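PDB 3TW9: putative dehydratase from Salmonella enterica subsp. enterica serovar Enteritidis, which dehydrates D-gluconate to 2-dehydro-3-deoxy-D-gluconate with low activity in vitro, using one magnesium ion per subunit. Local coordinates for residues T91-I96 with D125-L130; D222-S227 with E251-V256; A432-P435 with A439-P442. All blocks are in the same frame, centred on the assembly; numbering follows the deposited sequence.

Contact 1 of 3, residues T91-I96 with D125-L130; sequences TRIEDI and DIKGKL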
ATOM      1  N   THR C  91      17.944   7.459  -4.681  1.00 21.23           N
ATOM      2  CA  THR C  91      16.827   6.863  -5.418  1.00 25.12           C
ATOM      3  C   THR C  91      16.218   5.652  -4.662  1.00 23.87           C
ATOM      4  O   THR C  91      15.078   5.255  -4.941  1.00 23.58           O
ATOM      5  CB  THR C  91      17.191   6.508  -6.872  1.00 35.85           C
ATOM      6  OG1 THR C  91      18.064   5.381  -6.893  1.00 31.46           O
ATOM      7  CG2 THR C  91      17.866   7.711  -7.589  1.00 35.73           C
ATOM      8  N   ARG C  92      16.988   5.096  -3.717  1.00 22.81           N
ATOM      9  CA  ARG C  92      16.584   3.919  -2.921  1.00 24.64           C
ATOM     10  C   ARG C  92      15.780   4.305  -1.692  1.00 19.27           C
ATOM     11  O   ARG C  92      16.189   4.089  -0.569  1.00 20.84           O
ATOM     12  CB  ARG C  92      17.810   3.066  -2.551  1.00 24.87           C
ATOM     13  CG  ARG C  92      18.635   2.631  -3.792  1.00 25.46           C
ATOM     14  CD  ARG C  92      19.674   1.579  -3.505  1.00 24.12           C
ATOM     15  NE  ARG C  92      19.085   0.322  -3.014  1.00 24.03           N
ATOM     16  CZ  ARG C  92      19.788  -0.731  -2.634  1.00 28.89           C
ATOM     17  NH1 ARG C  92      21.116  -0.682  -2.688  1.00 24.95           N
ATOM     18  NH2 ARG C  92      19.168  -1.828  -2.197  1.00 26.29           N
ATOM     19  N   ILE C  93      14.615   4.897  -1.917  1.00 18.70           N
ATOM     20  CA  ILE C  93      13.826   5.469  -0.834  1.00 22.53           C
ATOM     21  C   ILE C  93      13.452   4.459   0.226  1.00 18.33           C
ATOM     22  O   ILE C  93      13.697   4.684   1.426  1.00 21.29           O
ATOM     23  CB  ILE C  93      12.558   6.170  -1.366  1.00 22.11           C
ATOM     24  CG1 ILE C  93      12.960   7.315  -2.329  1.00 22.42           C
ATOM     25  CG2 ILE C  93      11.749   6.751  -0.224  1.00 20.79           C
ATOM     26  CD1 ILE C  93      11.794   8.301  -2.625  1.00 21.13           C
ATOM     27  N   GLU C  94      12.896   3.343  -0.226  1.00 23.87           N
ATOM     28  CA  GLU C  94      12.424   2.278   0.667  1.00 18.22           C
ATOM     29  C   GLU C  94      13.590   1.658   1.438  1.00 19.54           C
ATOM     30  O   GLU C  94      13.488   1.434   2.629  1.00 20.57           O
ATOM     31  CB  GLU C  94      11.713   1.206  -0.155  1.00 21.43           C
ATOM     32  CG  GLU C  94      11.010   0.158   0.708  1.00 24.32           C
ATOM     33  CD  GLU C  94       9.821   0.728   1.491  1.00 26.35           C
ATOM     34  OE1 GLU C  94       8.956   1.351   0.852  1.00 30.91           O
ATOM     35  OE2 GLU C  94       9.747   0.539   2.722  1.00 37.01           O
ATOM     36  N   ASP C  95      14.708   1.425   0.754  1.00 23.24           N
ATOM     37  CA  ASP C  95      15.862   0.789   1.415  1.00 24.19           C
ATOM     38  C   ASP C  95      16.418   1.695   2.492  1.00 19.93           C
ATOM     39  O   ASP C  95      16.773   1.230   3.581  1.00 21.93           O
ATOM     40  CB  ASP C  95      16.965   0.422   0.422  1.00 21.30           C
ATOM     41  CG  ASP C  95      18.108  -0.355   1.083  1.00 28.49           C
ATOM     42  OD1 ASP C  95      17.913  -1.557   1.368  1.00 22.50           O
ATOM     43  OD2 ASP C  95      19.193   0.242   1.312  1.00 25.50           O
ATOM     44  N   ILE C  96      16.492   2.992   2.185  1.00 23.70           N
ATOM     45  CA  ILE C  96      16.874   3.994   3.157  1.00 22.47           C
ATOM     46  C   ILE C  96      15.882   4.064   4.327  1.00 23.44           C
ATOM     47  O   ILE C  96      16.298   4.175   5.477  1.00 23.06           O
ATOM     48  CB  ILE C  96      17.045   5.382   2.487  1.00 24.22           C
ATOM     49  CG1 ILE C  96      18.402   5.425   1.774  1.00 21.58           C
ATOM     50  CG2 ILE C  96      16.926   6.507   3.508  1.00 26.16           C
ATOM     51  CD1 ILE C  96      18.607   6.629   0.833  1.00 20.98           C
ATOM     52  N   ASP C 125      10.759  14.146  -2.891  1.00 25.21           N
ATOM     53  CA  ASP C 125      10.967  15.420  -3.597  1.00 22.64           C
ATOM     54  C   ASP C 125      12.042  15.246  -4.688  1.00 27.47           C
ATOM     55  O   ASP C 125      11.791  15.546  -5.853  1.00 24.98           O
ATOM     56  CB  ASP C 125      11.381  16.500  -2.570  1.00 21.67           C
ATOM     57  CG  ASP C 125      11.239  17.939  -3.089  1.00 24.16           C
ATOM     58  OD1 ASP C 125      10.419  18.197  -3.987  1.00 25.54           O
ATOM     59  OD2 ASP C 125      11.934  18.815  -2.531  1.00 24.50           O
ATOM     60  N   ILE C 126      13.212  14.722  -4.301  1.00 21.16           N
ATOM     61  CA  ILE C 126      14.290  14.422  -5.223  1.00 20.05           C
ATOM     62  C   ILE C 126      13.830  13.516  -6.358  1.00 26.95           C
ATOM     63  O   ILE C 126      14.073  13.823  -7.522  1.00 27.38           O
ATOM     64  CB  ILE C 126      15.554  13.881  -4.499  1.00 24.41           C
ATOM     65  CG1 ILE C 126      16.281  15.018  -3.781  1.00 21.71           C
ATOM     66  CG2 ILE C 126      16.528  13.194  -5.464  1.00 28.83           C
ATOM     67  CD1 ILE C 126      17.084  14.516  -2.568  1.00 24.17           C
ATOM     68  N   LYS C 127      13.116  12.432  -6.034  1.00 23.15           N
ATOM     69  CA  LYS C 127      12.615  11.512  -7.066  1.00 24.63           C
ATOM     70  C   LYS C 127      11.658  12.203  -8.064  1.00 19.46           C
ATOM     71  O   LYS C 127      11.743  11.964  -9.270  1.00 26.29           O
ATOM     72  CB  LYS C 127      11.939  10.283  -6.419  1.00 20.79           C
ATOM     73  CG  LYS C 127      11.670   9.108  -7.407  1.00 22.05           C
ATOM     74  CD  LYS C 127      11.250   7.829  -6.669  1.00 34.23           C
ATOM     75  CE  LYS C 127      12.439   7.129  -5.967  1.00 25.34           C
ATOM     76  NZ  LYS C 127      13.248   6.250  -6.852  1.00 25.15           N
ATOM     77  N   GLY C 128      10.769  13.040  -7.550  1.00 22.12           N
ATOM     78  CA  GLY C 128       9.857  13.840  -8.382  1.00 20.29           C
ATOM     79  C   GLY C 128      10.567  14.833  -9.283  1.00 25.69           C
ATOM     80  O   GLY C 128      10.239  14.935 -10.472  1.00 25.09           O
ATOM     81  N   LYS C 129      11.544  15.556  -8.726  1.00 25.65           N
ATOM     82  CA  LYS C 129      12.404  16.440  -9.520  1.00 30.26           C
ATOM     83  C   LYS C 129      13.122  15.673 -10.618  1.00 20.74           C
ATOM     84  O   LYS C 129      13.094  16.087 -11.761  1.00 27.12           O
ATOM     85  CB  LYS C 129      13.380  17.234  -8.628  1.00 24.75           C
ATOM     86  CG  LYS C 129      12.649  18.217  -7.703  1.00 23.26           C
ATOM     87  CD  LYS C 129      13.584  18.934  -6.787  1.00 24.46           C
ATOM     88  CE  LYS C 129      12.857  19.948  -5.939  1.00 27.80           C
ATOM     89  NZ  LYS C 129      13.833  20.793  -5.187  1.00 28.19           N
ATOM     90  N   LEU C 130      13.723  14.536 -10.283  1.00 22.55           N
ATOM     91  CA  LEU C 130      14.385  13.693 -11.276  1.00 26.04           C
ATOM     92  C   LEU C 130      13.455  13.196 -12.378  1.00 29.95           C
ATOM     93  O   LEU C 130      13.835  13.169 -13.555  1.00 25.70           O
ATOM     94  CB  LEU C 130      15.073  12.493 -10.622  1.00 28.58           C
ATOM     95  CG  LEU C 130      16.424  12.697  -9.944  1.00 39.43           C
ATOM     96  CD1 LEU C 130      16.754  11.426  -9.198  1.00 34.41           C
ATOM     97  CD2 LEU C 130      17.513  13.033 -10.954  1.00 31.74           C
TER
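Lys-127 reaches Thr-91 by starting out straight and then folding over: CG stands opposite the backbone N across the CA–CB bond (chi1 -167°), and the chain turns at its last two torsions, chi3 and chi4. The bends bring the ammonium to the carbonyl oxygen of Thr-91, where NZ donates a hydrogen bond to O over 2.8 Å. The nitrogen lies in the carbonyl plane, on a lone pair, with a C=O...N angle of 129°. A second acceptor for NZ is the backbone oxygen of Asp-137 of the second subunit, so the charge of a buried lysine is met by carbonyl groups from two chains.

Its methylenes are used as well. CE of Lys-127 passes obliquely by the tip of Ile-93, 3.6 Å from CD1, and CD follows at 4.1 Å from the same methyl. Lysine suits the site because its methylenes can cross an isoleucine while its ammonium binds carbonyl oxygens. On the more open flank, CG2 of Thr-91 meets CD1 of Leu-130 at 4.2 Å, the two side chains crossing at about a right angle; the threonine hydroxyl is engaged with Asp-89.

The bonded carbonyl directly precedes Arg-92, the centre of an inverse gamma turn and the N-cap of helix 93-101. The contact ties the beginning of helix 93-101 to the end of helix 110-131 in the N-terminal domain of this enolase-superfamily enzyme. Ile-93 continues onto Leu-123 and Trp-124 of the longer helix, Ile-126 rests on strand 46-53, and Leu-130 also packs on Met-133 of the second subunit.

Contact 2 of 3, residues D222-S227 with E251-V256; sequences DAYAKS and ERVTPV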
ATOM      1  N   ASP C 222     -17.064  16.597  32.346  1.00 25.84           N
ATOM      2  CA  ASP C 222     -18.474  16.236  32.453  1.00 30.88           C
ATOM      3  C   ASP C 222     -19.387  17.381  32.006  1.00 27.56           C
ATOM      4  O   ASP C 222     -20.359  17.154  31.277  1.00 28.11           O
ATOM      5  CB  ASP C 222     -18.804  15.746  33.854  1.00 30.16           C
ATOM      6  CG  ASP C 222     -18.128  14.418  34.174  1.00 47.13           C
ATOM      7  OD1 ASP C 222     -18.648  13.358  33.767  1.00 63.45           O
ATOM      8  OD2 ASP C 222     -17.070  14.435  34.830  1.00 45.75           O
ATOM      9  N   ALA C 223     -19.063  18.614  32.404  1.00 23.55           N
ATOM     10  CA  ALA C 223     -19.778  19.796  31.889  1.00 24.25           C
ATOM     11  C   ALA C 223     -19.677  19.848  30.365  1.00 28.65           C
ATOM     12  O   ALA C 223     -20.677  20.062  29.677  1.00 28.01           O
ATOM     13  CB  ALA C 223     -19.218  21.092  32.499  1.00 27.12           C
ATOM     14  N   TYR C 224     -18.470  19.593  29.857  1.00 24.11           N
ATOM     15  CA  TYR C 224     -18.197  19.601  28.415  1.00 21.16           C
ATOM     16  C   TYR C 224     -19.103  18.607  27.696  1.00 29.20           C
ATOM     17  O   TYR C 224     -19.782  18.955  26.712  1.00 28.41           O
ATOM     18  CB  TYR C 224     -16.707  19.301  28.155  1.00 24.35           C
ATOM     19  CG  TYR C 224     -16.437  18.702  26.784  1.00 20.97           C
ATOM     20  CD1 TYR C 224     -16.511  19.482  25.619  1.00 26.54           C
ATOM     21  CD2 TYR C 224     -16.146  17.332  26.649  1.00 24.35           C
ATOM     22  CE1 TYR C 224     -16.293  18.922  24.362  1.00 20.89           C
ATOM     23  CE2 TYR C 224     -15.936  16.763  25.402  1.00 22.09           C
ATOM     24  CZ  TYR C 224     -16.017  17.557  24.258  1.00 25.32           C
ATOM     25  OH  TYR C 224     -15.790  16.992  23.013  1.00 24.26           O
ATOM     26  N   ALA C 225     -19.120  17.369  28.188  1.00 21.53           N
ATOM     27  CA  ALA C 225     -19.779  16.280  27.476  1.00 23.68           C
ATOM     28  C   ALA C 225     -21.300  16.459  27.463  1.00 35.12           C
ATOM     29  O   ALA C 225     -21.974  16.067  26.502  1.00 31.79           O
ATOM     30  CB  ALA C 225     -19.422  14.970  28.103  1.00 23.44           C
ATOM     31  N   LYS C 226     -21.827  17.052  28.534  1.00 26.89           N
ATOM     32  CA  LYS C 226     -23.261  17.314  28.639  1.00 27.48           C
ATOM     33  C   LYS C 226     -23.678  18.508  27.788  1.00 33.90           C
ATOM     34  O   LYS C 226     -24.863  18.652  27.466  1.00 36.83           O
ATOM     35  CB  LYS C 226     -23.677  17.511  30.102  1.00 27.37           C
ATOM     36  CG  LYS C 226     -23.562  16.266  30.978  1.00 39.68           C
ATOM     37  CD  LYS C 226     -24.051  16.549  32.393  1.00 38.05           C
ATOM     38  CE  LYS C 226     -23.854  15.357  33.311  1.00 39.38           C
ATOM     39  NZ  LYS C 226     -22.448  15.275  33.754  1.00 47.09           N
ATOM     40  N   SER C 227     -22.703  19.337  27.403  1.00 27.51           N
ATOM     41  CA  SER C 227     -22.975  20.557  26.636  1.00 33.25           C
ATOM     42  C   SER C 227     -22.832  20.443  25.125  1.00 35.60           C
ATOM     43  O   SER C 227     -23.427  21.231  24.387  1.00 28.49           O
ATOM     44  CB  SER C 227     -22.110  21.703  27.154  1.00 34.34           C
ATOM     45  OG  SER C 227     -22.348  21.861  28.542  1.00 34.87           O
ATOM     46  N   GLU C 251      -9.399  13.525  23.180  1.00 17.16           N
ATOM     47  CA  GLU C 251      -9.052  12.683  24.328  1.00 17.51           C
ATOM     48  C   GLU C 251      -9.429  13.252  25.711  1.00 22.09           C
ATOM     49  O   GLU C 251      -8.847  12.850  26.731  1.00 21.74           O
ATOM     50  CB  GLU C 251      -7.557  12.222  24.250  1.00 19.21           C
ATOM     51  CG  GLU C 251      -6.443  13.314  24.421  1.00 18.07           C
ATOM     52  CD  GLU C 251      -5.026  12.770  24.547  1.00 24.42           C
ATOM     53  OE1 GLU C 251      -4.059  13.548  24.769  1.00 20.68           O
ATOM     54  OE2 GLU C 251      -4.848  11.556  24.401  1.00 21.69           O
ATOM     55  N   ARG C 252     -10.425  14.142  25.755  1.00 22.92           N
ATOM     56  CA  ARG C 252     -10.694  14.913  26.987  1.00 18.44           C
ATOM     57  C   ARG C 252     -11.642  14.257  28.007  1.00 23.37           C
ATOM     58  O   ARG C 252     -11.777  14.753  29.130  1.00 28.35           O
ATOM     59  CB  ARG C 252     -11.168  16.336  26.634  1.00 18.38           C
ATOM     60  CG  ARG C 252     -10.038  17.213  26.072  1.00 18.70           C
ATOM     61  CD  ARG C 252     -10.566  18.561  25.581  1.00 30.18           C
ATOM     62  NE  ARG C 252     -11.480  18.463  24.435  1.00 33.95           N
ATOM     63  CZ  ARG C 252     -12.397  19.381  24.116  1.00 34.01           C
ATOM     64  NH1 ARG C 252     -12.541  20.469  24.871  1.00 32.57           N
ATOM     65  NH2 ARG C 252     -13.188  19.209  23.053  1.00 26.94           N
ATOM     66  N   VAL C 253     -12.276  13.137  27.641  1.00 19.69           N
ATOM     67  CA  VAL C 253     -13.278  12.515  28.524  1.00 17.61           C
ATOM     68  C   VAL C 253     -12.991  11.027  28.713  1.00 22.43           C
ATOM     69  O   VAL C 253     -12.176  10.478  27.974  1.00 19.67           O
ATOM     70  CB  VAL C 253     -14.738  12.679  28.013  1.00 23.34           C
ATOM     71  CG1 VAL C 253     -15.146  14.169  27.931  1.00 22.66           C
ATOM     72  CG2 VAL C 253     -14.958  11.985  26.659  1.00 19.78           C
ATOM     73  N   THR C 254     -13.639  10.399  29.698  1.00 21.29           N
ATOM     74  CA  THR C 254     -13.441   8.948  29.908  1.00 16.92           C
ATOM     75  C   THR C 254     -14.074   8.224  28.742  1.00 17.34           C
ATOM     76  O   THR C 254     -14.976   8.762  28.058  1.00 20.24           O
ATOM     77  CB  THR C 254     -14.097   8.394  31.204  1.00 19.49           C
ATOM     78  OG1 THR C 254     -15.527   8.564  31.126  1.00 18.93           O
ATOM     79  CG2 THR C 254     -13.487   9.014  32.448  1.00 20.81           C
ATOM     80  N   PRO C 255     -13.609   7.000  28.493  1.00 17.28           N
ATOM     81  CA  PRO C 255     -14.132   6.323  27.314  1.00 17.25           C
ATOM     82  C   PRO C 255     -15.644   6.162  27.259  1.00 17.40           C
ATOM     83  O   PRO C 255     -16.228   6.445  26.217  1.00 18.91           O
ATOM     84  CB  PRO C 255     -13.426   4.982  27.354  1.00 18.14           C
ATOM     85  CG  PRO C 255     -12.097   5.299  27.978  1.00 18.29           C
ATOM     86  CD  PRO C 255     -12.443   6.297  29.073  1.00 20.33           C
ATOM     87  N   VAL C 256     -16.292   5.742  28.356  1.00 20.01           N
ATOM     88  CA  VAL C 256     -17.738   5.536  28.280  1.00 21.14           C
ATOM     89  C   VAL C 256     -18.478   6.881  28.083  1.00 21.68           C
ATOM     90  O   VAL C 256     -19.516   6.930  27.429  1.00 20.30           O
ATOM     91  CB  VAL C 256     -18.288   4.723  29.485  1.00 19.28           C
ATOM     92  CG1 VAL C 256     -18.284   5.544  30.766  1.00 23.25           C
ATOM     93  CG2 VAL C 256     -19.706   4.192  29.180  1.00 18.10           C
TER
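Tyr-224 projects from helix 221-239 toward the loop at 251-254, and its ring is held from two directions by Arg-252 and Val-253. From CB the side chain leaves with CG opposite the backbone N (chi1 155°), which carries the ring toward 251-254. On one long side of the ring, CD2 lies 3.6 Å from CG1 of Val-253, and CE2 is close to the same methyl. That methyl sits at the ring edge, in the ring plane, and CB of Ala-225 gives it a more distant apolar neighbour. On the other half of the ring, CE1 and CZ lie beneath the guanidinium, which comes over one face; CE1 is 3.4 Å from NH2 of Arg-252. The phenolic oxygen at the tip hydrogen-bonds to His-247.

The guanidinium is a cation-pi partner, its CZ 4.3 Å from the centroid of the Tyr-224 ring and displaced toward the rim. It is not a flat stack, because the two planes are 45° apart. A bend at chi3 (-65°) turns the arginine head, and two carbonyl oxygens hold it: NE donates to Val-249 and NH2 to Asp-248.

Helix 221-239 leads to strand 244-248 of the enolase-superfamily barrel, and the loop 251-254 follows that strand and leads to helix 255-265. Valine suits the edge, where a branched side chain can place one methyl in the ring plane, and tyrosine offers both a pi face and a polar tip. Since Asp-248 binds magnesium and His-250 is probably the proton donor/acceptor, the chemistry implies that cation-pi attraction and carbonyl bonds together fix Arg-252 against the backbone that carries these groups, where its charge may also influence the local electrostatics.

Contact 3 of 3, residues A432-P435 with A439-P442; sequences ARTP and ASRP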
ATOM      1  N   ALA C 432      -3.030  20.105  31.407  1.00 25.76           N
ATOM      2  CA  ALA C 432      -4.479  20.097  31.536  1.00 22.95           C
ATOM      3  C   ALA C 432      -4.818  19.426  32.838  1.00 21.21           C
ATOM      4  O   ALA C 432      -4.212  18.413  33.186  1.00 26.76           O
ATOM      5  CB  ALA C 432      -5.095  19.346  30.373  1.00 23.32           C
ATOM      6  N   ARG C 433      -5.744  20.011  33.593  1.00 24.46           N
ATOM      7  CA  ARG C 433      -6.181  19.412  34.860  1.00 19.93           C
ATOM      8  C   ARG C 433      -7.708  19.388  34.977  1.00 26.90           C
ATOM      9  O   ARG C 433      -8.384  20.317  34.561  1.00 25.70           O
ATOM     10  CB  ARG C 433      -5.533  20.109  36.074  1.00 21.97           C
ATOM     11  CG  ARG C 433      -4.021  19.900  36.173  1.00 22.04           C
ATOM     12  CD  ARG C 433      -3.425  20.456  37.479  1.00 29.34           C
ATOM     13  NE  ARG C 433      -1.957  20.373  37.494  1.00 26.74           N
ATOM     14  CZ  ARG C 433      -1.257  19.288  37.828  1.00 25.47           C
ATOM     15  NH1 ARG C 433      -1.857  18.149  38.189  1.00 28.64           N
ATOM     16  NH2 ARG C 433       0.068  19.337  37.807  1.00 23.13           N
ATOM     17  N   THR C 434      -8.258  18.321  35.557  1.00 23.69           N
ATOM     18  CA  THR C 434      -9.696  18.242  35.812  1.00 20.79           C
ATOM     19  C   THR C 434     -10.010  19.034  37.089  1.00 20.75           C
ATOM     20  O   THR C 434      -9.064  19.472  37.760  1.00 24.05           O
ATOM     21  CB  THR C 434     -10.161  16.764  35.951  1.00 22.39           C
ATOM     22  OG1 THR C 434      -9.438  16.113  36.991  1.00 23.85           O
ATOM     23  CG2 THR C 434      -9.932  16.009  34.626  1.00 27.72           C
ATOM     24  N   PRO C 435     -11.298  19.240  37.424  1.00 25.81           N
ATOM     25  CA  PRO C 435     -11.583  20.111  38.571  1.00 25.07           C
ATOM     26  C   PRO C 435     -10.870  19.804  39.885  1.00 28.09           C
ATOM     27  O   PRO C 435     -10.478  20.759  40.581  1.00 23.87           O
ATOM     28  CB  PRO C 435     -13.097  20.000  38.707  1.00 24.77           C
ATOM     29  CG  PRO C 435     -13.523  19.934  37.272  1.00 30.51           C
ATOM     30  CD  PRO C 435     -12.563  18.918  36.717  1.00 27.14           C
ATOM     31  N   ALA C 439      -3.931  15.643  36.791  1.00 17.85           N
ATOM     32  CA  ALA C 439      -3.243  15.849  35.516  1.00 25.73           C
ATOM     33  C   ALA C 439      -3.884  14.971  34.463  1.00 24.13           C
ATOM     34  O   ALA C 439      -3.928  13.737  34.598  1.00 24.21           O
ATOM     35  CB  ALA C 439      -1.762  15.525  35.633  1.00 23.08           C
ATOM     36  N   SER C 440      -4.338  15.593  33.385  1.00 21.52           N
ATOM     37  CA  SER C 440      -5.124  14.875  32.380  0.50 23.07           C
ATOM     38  C   SER C 440      -4.480  14.878  30.997  1.00 24.45           C
ATOM     39  O   SER C 440      -3.636  15.724  30.685  1.00 24.90           O
ATOM     40  CB  SER C 440      -6.547  15.432  32.314  0.50 23.13           C
ATOM     41  OG  SER C 440      -6.577  16.739  31.759  0.50 20.78           O
ATOM     42  N   ARG C 441      -4.898  13.930  30.164  1.00 26.97           N
ATOM     43  CA  ARG C 441      -4.375  13.851  28.804  1.00 22.97           C
ATOM     44  C   ARG C 441      -5.032  14.978  28.013  1.00 23.40           C
ATOM     45  O   ARG C 441      -6.249  15.108  28.012  1.00 26.51           O
ATOM     46  CB  ARG C 441      -4.654  12.473  28.219  1.00 20.74           C
ATOM     47  CG  ARG C 441      -3.793  11.365  28.816  1.00 23.19           C
ATOM     48  CD  ARG C 441      -4.236   9.985  28.320  1.00 26.53           C
ATOM     49  NE  ARG C 441      -3.367   8.907  28.802  1.00 23.03           N
ATOM     50  CZ  ARG C 441      -3.752   7.683  29.166  1.00 22.06           C
ATOM     51  NH1 ARG C 441      -5.037   7.321  29.163  1.00 25.10           N
ATOM     52  NH2 ARG C 441      -2.823   6.798  29.561  1.00 23.01           N
ATOM     53  N   PRO C 442      -4.211  15.856  27.414  1.00 22.93           N
ATOM     54  CA  PRO C 442      -4.704  17.110  26.820  1.00 26.07           C
ATOM     55  C   PRO C 442      -5.266  16.963  25.397  1.00 27.40           C
ATOM     56  O   PRO C 442      -4.867  16.067  24.644  1.00 23.14           O
ATOM     57  CB  PRO C 442      -3.448  17.980  26.807  1.00 25.31           C
ATOM     58  CG  PRO C 442      -2.353  16.983  26.537  1.00 21.59           C
ATOM     59  CD  PRO C 442      -2.742  15.797  27.417  1.00 25.11           C
ATOM     60  OXT PRO C 442      -6.126  17.754  24.948  1.00 25.88           O
TER
HETATM   61  O   HOH W   1      -1.792  17.324  31.645  1.00 26.90           O
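Ala-432 and Ser-440 turn their side chains to the same face of the sheet, and between the two residues runs the main backbone bond: N of Ser-440 donates to O of Ala-432 over 2.8 Å, nearly straight at 165°. CB of Ser-440 also meets CG2 of Thr-434 at 4.1 Å, while the threonine hydroxyl is hydrogen-bonded to Asp-436. Further along, CB of Ala-432 touches CB of Pro-442 at 4.2 Å; a small alanine lets the chain end come this near.

CA of Ala-439 adds a CA-H...O contact to O of Ala-432, the oxygen that already accepts from Ser-440. One water accepts from N of Ala-432 and lies 2.6 Å from O of Ser-440, linking the two strands.

The arrangement is a beta hairpin at the C-terminus, strand 432-433 against the weakly bonded 439-440, and strand 217-218 runs parallel on the other side of 432-433.

Arg-433 and Ala-439 form the non-hydrogen-bonded pair and direct their side chains to the other face, away from the one that carries Ala-432 and Ser-440. The arginine is extended from CG to NE, then turns so that its NH1 comes obliquely to the small methyl of Ala-439, 3.7 Å from CB, and to its N. NH1 bonds to O of Gly-437 in the hairpin turn, and NE to O of Pro-215, so the guanidinium joins the turn to the chain before strand 217-218.

In the fold
Contacts 1 and 2 are partly buried, whereas contact 3 lies at the surface. Contact 1 stands alone, on the opposite side of the chain's centre, about 45 Å between centres from contact 2, and it borders the second subunit; no other chain of the assembly touches the other two. Contacts 2 and 3 are neighbours with centres about 12 Å apart: OXT of Pro-442 hydrogen-bonds to His-250, probably the proton donor/acceptor, and its carboxylate packs close to Glu-251. Contact 1 pairs two helices through a lysine-to-carbonyl bond and aliphatic packing, contact 2 sets a helix against a loop through cation-pi attraction and apolar packing of Val-253, and contact 3 relies chiefly on backbone and water-mediated links within a hairpin.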